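Local coordinates for protein putative PTS system, cellobiose-specific IIA component (Streptococcus mutans, PDB 3L8R) that probably relays a phosphoryl group from HPr along a cellobiose-type phosphotransferase system during sugar uptake, working as a magnesium-binding trimer, at residues E21-A26 and T75-E80; E43-M48 and R107-E112; I54-K59 and E112-Y117. All blocks are in the same frame, centred on the assembly; numbering follows the deposited sequence.

Interaction 1: E21-A26 and T75-E80; sequences EELQVA and TDLLQE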
loop_
_atom_site.group_PDB
_atom_site.type_symbol
_atom_site.label_atom_id
_atom_site.label_comp_id
_atom_site.label_asym_id
_atom_site.label_seq_id
_atom_site.Cartn_x
_atom_site.Cartn_y
_atom_site.Cartn_z
ATOM N N GLU A 21 -13.337 13.314 -18.326
ATOM C CA GLU A 21 -12.167 13.312 -19.173
ATOM C C GLU A 21 -10.948 13.717 -18.354
ATOM O O GLU A 21 -9.917 13.073 -18.412
ATOM C CB GLU A 21 -12.372 14.238 -20.404
ATOM C CG GLU A 21 -13.798 14.792 -20.591
ATOM C CD GLU A 21 -14.868 13.733 -20.660
ATOM O OE1 GLU A 21 -14.826 12.877 -21.561
ATOM O OE2 GLU A 21 -15.775 13.773 -19.809
ATOM N N GLU A 22 -11.107 14.758 -17.554
ATOM C CA GLU A 22 -10.031 15.267 -16.692
ATOM C C GLU A 22 -9.557 14.269 -15.655
ATOM O O GLU A 22 -8.339 14.084 -15.474
ATOM C CB GLU A 22 -10.488 16.511 -15.972
ATOM C CG GLU A 22 -9.510 17.668 -16.073
ATOM C CD GLU A 22 -10.018 18.919 -15.350
ATOM O OE1 GLU A 22 -11.263 19.058 -15.189
ATOM O OE2 GLU A 22 -9.163 19.747 -14.941
ATOM N N LEU A 23 -10.511 13.618 -14.996
ATOM C CA LEU A 23 -10.222 12.606 -13.978
ATOM C C LEU A 23 -9.663 11.317 -14.549
ATOM O O LEU A 23 -8.871 10.643 -13.891
ATOM C CB LEU A 23 -11.485 12.245 -13.234
ATOM C CG LEU A 23 -12.203 13.336 -12.492
ATOM C CD1 LEU A 23 -13.472 12.722 -11.908
ATOM C CD2 LEU A 23 -11.279 13.898 -11.402
ATOM N N GLN A 24 -10.087 10.943 -15.754
ATOM C CA GLN A 24 -9.449 9.783 -16.369
ATOM C C GLN A 24 -8.008 10.147 -16.724
ATOM O O GLN A 24 -7.107 9.361 -16.471
ATOM C CB GLN A 24 -10.224 9.297 -17.592
ATOM C CG GLN A 24 -11.626 8.786 -17.295
ATOM C CD GLN A 24 -12.462 8.613 -18.576
ATOM O OE1 GLN A 24 -12.215 7.702 -19.378
ATOM N NE2 GLN A 24 -13.463 9.490 -18.762
ATOM N N VAL A 25 -7.797 11.358 -17.260
ATOM C CA VAL A 25 -6.446 11.807 -17.620
ATOM C C VAL A 25 -5.555 11.750 -16.386
ATOM O O VAL A 25 -4.566 11.017 -16.379
ATOM C CB VAL A 25 -6.413 13.245 -18.180
ATOM C CG1 VAL A 25 -4.992 13.595 -18.692
ATOM C CG2 VAL A 25 -7.383 13.366 -19.306
ATOM N N ALA A 26 -5.952 12.497 -15.342
ATOM C CA ALA A 26 -5.351 12.464 -13.997
ATOM C C ALA A 26 -5.059 11.045 -13.519
ATOM O O ALA A 26 -3.978 10.767 -13.065
ATOM C CB ALA A 26 -6.252 13.173 -13.001
ATOM N N THR A 75 -1.873 15.347 -5.454
ATOM C CA THR A 75 -2.039 16.521 -4.602
ATOM C C THR A 75 -3.022 17.548 -5.200
ATOM O O THR A 75 -3.800 18.180 -4.453
ATOM C CB THR A 75 -0.702 17.161 -4.178
ATOM O OG1 THR A 75 0.141 16.150 -3.615
ATOM C CG2 THR A 75 -0.930 18.213 -3.109
ATOM N N ASP A 76 -3.006 17.684 -6.531
ATOM C CA ASP A 76 -3.860 18.673 -7.198
ATOM C C ASP A 76 -5.302 18.256 -7.032
ATOM O O ASP A 76 -6.174 19.099 -6.781
ATOM C CB ASP A 76 -3.549 18.798 -8.698
ATOM C CG ASP A 76 -2.170 19.397 -8.982
ATOM O OD1 ASP A 76 -1.522 19.980 -8.069
ATOM O OD2 ASP A 76 -1.724 19.269 -10.149
ATOM N N LEU A 77 -5.551 16.950 -7.163
ATOM C CA LEU A 77 -6.887 16.400 -6.961
ATOM C C LEU A 77 -7.394 16.628 -5.559
ATOM O O LEU A 77 -8.504 17.152 -5.380
ATOM C CB LEU A 77 -6.897 14.925 -7.250
ATOM C CG LEU A 77 -6.714 14.561 -8.705
ATOM C CD1 LEU A 77 -6.804 13.061 -8.763
ATOM C CD2 LEU A 77 -7.772 15.230 -9.571
ATOM N N LEU A 78 -6.602 16.217 -4.568
ATOM C CA LEU A 78 -6.953 16.449 -3.169
ATOM C C LEU A 78 -7.248 17.933 -2.922
ATOM O O LEU A 78 -8.274 18.280 -2.357
ATOM C CB LEU A 78 -5.819 15.985 -2.272
ATOM C CG LEU A 78 -5.820 14.596 -1.639
ATOM C CD1 LEU A 78 -6.707 13.622 -2.298
ATOM C CD2 LEU A 78 -4.396 14.069 -1.554
ATOM N N GLN A 79 -6.356 18.800 -3.394
ATOM C CA GLN A 79 -6.457 20.245 -3.158
ATOM C C GLN A 79 -7.697 20.832 -3.869
ATOM O O GLN A 79 -8.383 21.707 -3.317
ATOM C CB GLN A 79 -5.143 20.947 -3.576
ATOM C CG GLN A 79 -4.807 22.237 -2.824
ATOM C CD GLN A 79 -3.542 22.150 -1.933
ATOM O OE1 GLN A 79 -2.567 21.448 -2.250
ATOM N NE2 GLN A 79 -3.551 22.905 -0.828
ATOM N N GLU A 80 -7.976 20.342 -5.082
ATOM C CA GLU A 80 -9.234 20.601 -5.772
ATOM C C GLU A 80 -10.419 20.161 -4.939
ATOM O O GLU A 80 -11.372 20.916 -4.774
ATOM C CB GLU A 80 -9.294 19.882 -7.118
ATOM C CG GLU A 80 -8.827 20.683 -8.319
ATOM C CD GLU A 80 -9.756 21.849 -8.698
ATOM O OE1 GLU A 80 -10.968 21.831 -8.346
ATOM O OE2 GLU A 80 -9.258 22.792 -9.359
#

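Interaction 2: E43-M48 and R107-E112; sequences EAFDAM and REVAIE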
loop_
_atom_site.group_PDB
_atom_site.type_symbol
_atom_site.label_atom_id
_atom_site.label_comp_id
_atom_site.label_asym_id
_atom_site.label_seq_id
_atom_site.Cartn_x
_atom_site.Cartn_y
_atom_site.Cartn_z
ATOM N N GLU A 43 14.531 -1.793 -10.428
ATOM C CA GLU A 43 15.927 -1.593 -10.858
ATOM C C GLU A 43 16.827 -1.385 -9.641
ATOM O O GLU A 43 17.776 -2.152 -9.446
ATOM C CB GLU A 43 16.058 -0.446 -11.863
ATOM C CG GLU A 43 15.275 -0.646 -13.146
ATOM C CD GLU A 43 15.761 0.258 -14.262
ATOM O OE1 GLU A 43 15.184 1.325 -14.519
ATOM O OE2 GLU A 43 16.762 -0.117 -14.900
ATOM N N ALA A 44 16.492 -0.439 -8.767
ATOM C CA ALA A 44 17.320 -0.275 -7.577
ATOM C C ALA A 44 17.434 -1.590 -6.803
ATOM O O ALA A 44 18.519 -1.902 -6.299
ATOM C CB ALA A 44 16.839 0.843 -6.694
ATOM N N PHE A 45 16.346 -2.373 -6.692
ATOM C CA PHE A 45 16.486 -3.676 -6.050
ATOM C C PHE A 45 17.403 -4.627 -6.830
ATOM O O PHE A 45 18.095 -5.441 -6.236
ATOM C CB PHE A 45 15.146 -4.345 -5.817
ATOM C CG PHE A 45 14.395 -3.816 -4.627
ATOM C CD1 PHE A 45 14.966 -3.833 -3.328
ATOM C CD2 PHE A 45 13.109 -3.313 -4.775
ATOM C CE1 PHE A 45 14.265 -3.354 -2.229
ATOM C CE2 PHE A 45 12.416 -2.844 -3.685
ATOM C CZ PHE A 45 12.991 -2.867 -2.401
ATOM N N ASP A 46 17.404 -4.567 -8.152
ATOM C CA ASP A 46 18.250 -5.498 -8.891
ATOM C C ASP A 46 19.716 -5.082 -8.659
ATOM O O ASP A 46 20.599 -5.934 -8.517
ATOM C CB ASP A 46 17.938 -5.530 -10.391
ATOM C CG ASP A 46 16.459 -5.839 -10.727
ATOM O OD1 ASP A 46 15.860 -6.825 -10.231
ATOM O OD2 ASP A 46 15.896 -5.079 -11.561
ATOM N N ALA A 47 19.941 -3.766 -8.582
ATOM C CA ALA A 47 21.285 -3.182 -8.461
ATOM C C ALA A 47 21.851 -3.348 -7.076
ATOM O O ALA A 47 23.069 -3.453 -6.930
ATOM C CB ALA A 47 21.314 -1.691 -8.882
ATOM N N MET A 48 20.974 -3.354 -6.069
ATOM C CA MET A 48 21.333 -3.786 -4.710
ATOM C C MET A 48 21.835 -5.222 -4.759
ATOM O O MET A 48 22.885 -5.554 -4.210
ATOM C CB MET A 48 20.118 -3.711 -3.768
ATOM C CG MET A 48 20.028 -2.429 -2.957
ATOM S SD MET A 48 18.383 -2.007 -2.317
ATOM C CE MET A 48 18.077 -3.424 -1.322
ATOM N N ARG A 107 9.229 2.464 -2.465
ATOM C CA ARG A 107 10.505 3.237 -2.464
ATOM C C ARG A 107 11.044 3.359 -1.049
ATOM O O ARG A 107 12.210 3.164 -0.833
ATOM C CB ARG A 107 10.367 4.650 -3.047
ATOM C CG ARG A 107 11.042 5.676 -2.128
ATOM C CD ARG A 107 10.545 7.174 -2.188
ATOM N NE ARG A 107 9.306 7.552 -1.479
ATOM C CZ ARG A 107 9.243 8.272 -0.335
ATOM N NH1 ARG A 107 10.346 8.661 0.334
ATOM N NH2 ARG A 107 8.051 8.599 0.180
ATOM N N GLU A 108 10.171 3.678 -0.090
ATOM C CA GLU A 108 10.535 3.810 1.309
ATOM C C GLU A 108 11.215 2.554 1.791
ATOM O O GLU A 108 12.290 2.625 2.387
ATOM C CB GLU A 108 9.320 4.098 2.163
ATOM C CG GLU A 108 8.869 5.547 2.083
ATOM C CD GLU A 108 7.619 5.847 2.873
ATOM O OE1 GLU A 108 7.428 5.357 4.004
ATOM O OE2 GLU A 108 6.810 6.622 2.388
ATOM N N VAL A 109 10.615 1.392 1.577
ATOM C CA VAL A 109 11.397 0.206 1.851
ATOM C C VAL A 109 12.278 0.069 0.653
ATOM O O VAL A 109 11.827 0.097 -0.482
ATOM C CB VAL A 109 10.558 -1.068 2.244
ATOM C CG1 VAL A 109 9.055 -0.813 2.273
ATOM C CG2 VAL A 109 11.001 -2.338 1.531
ATOM N N ALA A 110 13.559 -0.031 0.831
ATOM C CA ALA A 110 14.375 0.068 -0.386
ATOM C C ALA A 110 15.330 1.125 -0.074
ATOM O O ALA A 110 16.510 0.853 -0.085
ATOM C CB ALA A 110 13.594 0.450 -1.601
ATOM N N ILE A 111 14.830 2.320 0.283
ATOM C CA ILE A 111 15.731 3.309 0.852
ATOM C C ILE A 111 16.341 2.653 2.095
ATOM O O ILE A 111 17.547 2.681 2.272
ATOM C CB ILE A 111 15.048 4.617 1.200
ATOM C CG1 ILE A 111 14.735 5.398 -0.076
ATOM C CG2 ILE A 111 15.959 5.442 2.092
ATOM C CD1 ILE A 111 13.802 6.645 0.160
ATOM N N GLU A 112 15.508 2.011 2.915
ATOM C CA GLU A 112 15.994 1.364 4.123
ATOM C C GLU A 112 16.826 0.134 3.776
ATOM O O GLU A 112 17.857 -0.156 4.369
ATOM C CB GLU A 112 14.839 0.994 5.036
ATOM C CG GLU A 112 14.032 2.188 5.580
ATOM C CD GLU A 112 14.910 3.324 6.129
ATOM O OE1 GLU A 112 14.579 4.499 5.884
ATOM O OE2 GLU A 112 15.936 3.045 6.780
#

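Interaction 3: I54-K59 and E112-Y117; sequences ILAEQK and EMLELY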
loop_
_atom_site.group_PDB
_atom_site.type_symbol
_atom_site.label_atom_id
_atom_site.label_comp_id
_atom_site.label_asym_id
_atom_site.label_seq_id
_atom_site.Cartn_x
_atom_site.Cartn_y
_atom_site.Cartn_z
ATOM N N ILE A 54 25.828 2.116 -5.769
ATOM C CA ILE A 54 25.808 3.390 -6.465
ATOM C C ILE A 54 24.587 3.535 -7.320
ATOM O O ILE A 54 23.842 4.489 -7.202
ATOM C CB ILE A 54 27.101 3.567 -7.298
ATOM C CG1 ILE A 54 28.151 3.992 -6.325
ATOM C CG2 ILE A 54 26.993 4.684 -8.358
ATOM C CD1 ILE A 54 27.449 4.600 -5.094
ATOM N N LEU A 55 24.398 2.569 -8.196
ATOM C CA LEU A 55 23.330 2.604 -9.130
ATOM C C LEU A 55 22.026 2.652 -8.358
ATOM O O LEU A 55 21.165 3.490 -8.652
ATOM C CB LEU A 55 23.411 1.362 -10.013
ATOM C CG LEU A 55 22.579 1.429 -11.295
ATOM C CD1 LEU A 55 22.989 2.607 -12.152
ATOM C CD2 LEU A 55 22.771 0.105 -12.018
ATOM N N ALA A 56 21.911 1.766 -7.368
ATOM C CA ALA A 56 20.695 1.604 -6.584
ATOM C C ALA A 56 20.297 2.913 -5.910
ATOM O O ALA A 56 19.125 3.311 -5.962
ATOM C CB ALA A 56 20.865 0.485 -5.548
ATOM N N GLU A 57 21.280 3.608 -5.332
ATOM C CA GLU A 57 21.001 4.893 -4.716
ATOM C C GLU A 57 20.492 5.921 -5.710
ATOM O O GLU A 57 19.537 6.683 -5.392
ATOM C CB GLU A 57 22.188 5.451 -3.955
ATOM C CG GLU A 57 21.832 6.805 -3.339
ATOM C CD GLU A 57 22.825 7.304 -2.313
ATOM O OE1 GLU A 57 22.544 8.379 -1.734
ATOM O OE2 GLU A 57 23.870 6.653 -2.079
ATOM N N GLN A 58 21.129 5.923 -6.892
ATOM C CA GLN A 58 20.766 6.798 -8.027
ATOM C C GLN A 58 19.394 6.463 -8.556
ATOM O O GLN A 58 18.587 7.362 -8.795
ATOM C CB GLN A 58 21.789 6.697 -9.186
ATOM C CG GLN A 58 23.043 7.536 -9.002
ATOM C CD GLN A 58 24.220 7.064 -9.847
ATOM O OE1 GLN A 58 24.115 6.057 -10.581
ATOM N NE2 GLN A 58 25.364 7.797 -9.762
ATOM N N LYS A 59 19.135 5.175 -8.747
ATOM C CA LYS A 59 17.839 4.720 -9.215
ATOM C C LYS A 59 16.717 5.067 -8.238
ATOM O O LYS A 59 15.622 5.501 -8.656
ATOM C CB LYS A 59 17.892 3.225 -9.501
ATOM C CG LYS A 59 18.016 2.833 -11.009
ATOM C CD LYS A 59 18.997 3.700 -11.842
ATOM C CE LYS A 59 19.120 3.146 -13.257
ATOM N NZ LYS A 59 17.994 3.546 -14.149
ATOM N N GLU A 112 15.508 2.011 2.915
ATOM C CA GLU A 112 15.994 1.364 4.123
ATOM C C GLU A 112 16.826 0.134 3.776
ATOM O O GLU A 112 17.857 -0.156 4.369
ATOM C CB GLU A 112 14.839 0.994 5.036
ATOM C CG GLU A 112 14.032 2.188 5.580
ATOM C CD GLU A 112 14.910 3.324 6.129
ATOM O OE1 GLU A 112 14.579 4.499 5.884
ATOM O OE2 GLU A 112 15.936 3.045 6.780
ATOM N N MET A 113 16.408 -0.560 2.751
ATOM C CA MET A 113 17.005 -1.822 2.479
ATOM C C MET A 113 18.362 -1.661 1.876
ATOM O O MET A 113 19.239 -2.487 2.084
ATOM C CB MET A 113 16.076 -2.621 1.606
ATOM C CG MET A 113 15.077 -3.361 2.440
ATOM S SD MET A 113 14.969 -5.028 1.804
ATOM C CE MET A 113 13.388 -4.852 0.998
ATOM N N LEU A 114 18.514 -0.584 1.122
ATOM C CA LEU A 114 19.794 -0.140 0.617
ATOM C C LEU A 114 20.697 0.123 1.821
ATOM O O LEU A 114 21.793 -0.438 1.890
ATOM C CB LEU A 114 19.603 1.106 -0.223
ATOM C CG LEU A 114 20.671 2.169 -0.440
ATOM C CD1 LEU A 114 21.131 2.179 -1.854
ATOM C CD2 LEU A 114 20.064 3.520 -0.086
ATOM N N GLU A 115 20.230 0.905 2.793
ATOM C CA GLU A 115 20.998 1.060 4.020
ATOM C C GLU A 115 21.500 -0.266 4.615
ATOM O O GLU A 115 22.691 -0.406 4.857
ATOM C CB GLU A 115 20.221 1.843 5.044
ATOM C CG GLU A 115 21.036 2.941 5.633
ATOM C CD GLU A 115 21.758 3.755 4.569
ATOM O OE1 GLU A 115 21.106 4.152 3.566
ATOM O OE2 GLU A 115 22.992 3.975 4.737
ATOM N N LEU A 116 20.602 -1.236 4.821
ATOM C CA LEU A 116 20.943 -2.592 5.331
ATOM C C LEU A 116 21.878 -3.343 4.404
ATOM O O LEU A 116 22.702 -4.114 4.852
ATOM C CB LEU A 116 19.683 -3.456 5.466
ATOM C CG LEU A 116 19.302 -4.125 6.794
ATOM C CD1 LEU A 116 18.214 -5.171 6.589
ATOM C CD2 LEU A 116 20.508 -4.714 7.527
ATOM N N TYR A 117 21.744 -3.145 3.102
ATOM C CA TYR A 117 22.611 -3.873 2.206
ATOM C C TYR A 117 24.035 -3.521 2.507
ATOM O O TYR A 117 24.886 -4.404 2.510
ATOM C CB TYR A 117 22.308 -3.575 0.757
ATOM C CG TYR A 117 21.703 -4.737 0.058
ATOM C CD1 TYR A 117 22.502 -5.693 -0.537
ATOM C CD2 TYR A 117 20.319 -4.901 0.001
ATOM C CE1 TYR A 117 21.936 -6.783 -1.207
ATOM C CE2 TYR A 117 19.742 -5.985 -0.660
ATOM C CZ TYR A 117 20.556 -6.920 -1.257
ATOM O OH TYR A 117 20.002 -7.990 -1.915
#

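Interaction 1: E21-A26 and T75-E80
Leu77 meets Leu23 and Ala26 where helix 20-49 and helix 53-82 of an all-helical, three-helix subunit face each other with their backbones well apart, at the end of the bundle where helix 20-49 begins. The contact is a good illustration of how one forked side chain can bridge side chains on successive turns of a partner helix. Leu77 reaches toward helix 20-49 with CG beside its backbone N (chi1 -69°), and its two methyls divide the work. CD2 comes obliquely against CD2 of Leu23 at 4.2 Å, methyl to methyl, while CD1 faces CB of Ala26 at 4.3 Å. Leu23 and Ala26 lie three residues apart, on successive turns of the same face, and take one methyl each. Leu23 points partly past the partner helix from its CB, and only its CD2 branch turns back into the contact.

These distances are those of light van der Waals packing, and the backbones stay apart, with 8.2 Å between the CA atoms of Ala26 and Leu77. Met18, at the modelled start of the chain, packs on Leu23, Leu77 and Glu80, and Ile91 of the second subunit packs on Leu77. The predicted phosphohistidine, His95, has its side chain about 12 Å from that of Leu77. Flanking the apolar patch, the carboxylates of Glu22 and Glu80 remain separated, with OE2 of Glu22 6.4 Å from OE2 of Glu80.

Interaction 2: E43-M48 and R107-E112
Phe45 and Ala110 make the principal apolar contact between helix 20-49 and helix 91-118. The far end of the ring approaches the methyl obliquely: CB of Ala110 is 3.5 Å from CZ of Phe45 and 3.9 Å from its CE1. CG of Phe45 sits beside the backbone N (chi1 -79°), which sends the ring across to the other helix although the CB itself does not point there. CZ also reaches CG2 of Val109, more loosely, at 4.4 Å.

Contacts with backbone oxygens form a second group. CZ of Phe45 lies 3.7 Å from O of Val109, and SD of Met48 rests 4.1 Å from O of Ala110.

Among ionic contacts, NH2 of Arg107 is 3.2 Å from OE2 of neighbouring Glu108, but that oxygen stands well out of the guanidinium plane, leaving a purely ionic pair. OE1 of Glu108 forms a salt bridge with Arg38 and a hydrogen bond with His42, both of the second subunit.

The two segments run nearly parallel, at 19° with axes 10.6 Å apart, as expected for the first and third helices of an up-down-up bundle. Val109 meets Val109 of both other subunits, which places this pairing at the heart of the trimer.

Interaction 3: I54-K59 and E112-Y117
Leu114 projects from helix 91-118 toward Ala56 and Glu57 of helix 53-82, and tracing it outward shows how a single methyl can seat one helix on another. At the root, CB of Leu114 lies beside Met48 of helix 20-49, 4.0 Å from its SD, so the first helix of the bundle covers the base of the side chain. CG comes next, swung anti to the backbone N (chi1 154°), and this carries the branch point outward toward helix 53-82. From there the paths divide. CD1 takes the contact: it sits 3.8 Å from N of Glu57 and 4.0 Å from CB of the same residue, so that it presses on the backbone at the start of this residue as well as on its side chain. The same methyl faces CB of Ala56 at 4.1 Å. CD2 is turned elsewhere and stays 4.8 Å from CB of Glu57.

The small Ala56 points at the partner helix and allows this approach, with the CA atoms of Glu57 and Leu114 7.4 Å apart. Glu57 behaves differently along its length. Its CB touches CD1 of the leucine from the flank, whereas CG is anti to the backbone N (chi1 180°) and the extended chain takes the carboxylate out to the solvent-exposed side. There OE2 of Glu57 is 6.8 Å from OE1 of Glu115, a pair of like charges that would probably be eased by the long, weak ion pair of Glu57 with Lys118.

On another side of helix 91-118, Met113 packs on Met113 of both other subunits. Aliphatic packing toward helix 53-82, combined with subunit contacts elsewhere on the same helix, is the arrangement of a three-helix bundle that assembles into a helical trimer.

From the N terminus, helix 20-49 supplies first 21-26 and then 43-48; helix 53-82 returns with 54-59 and 75-80, and helix 91-118 follows with 107-112 and 112-117. Interaction 1 closes the first loop when 75-80 comes back to 21-26, interaction 2 the next at 107-112, and interaction 3 the last at 112-117. Every pair of contacts crosses and none nests. Together they join each helix to both others. Interactions 2 and 3 share Glu112 and lie side by side, their centres 5 Å apart, whereas interaction 1 sits across the chain's centre, about 29 Å and 32 Å from them between centres. At one end helix 91-118 thus meets both others; at the other, interaction 1 links those two.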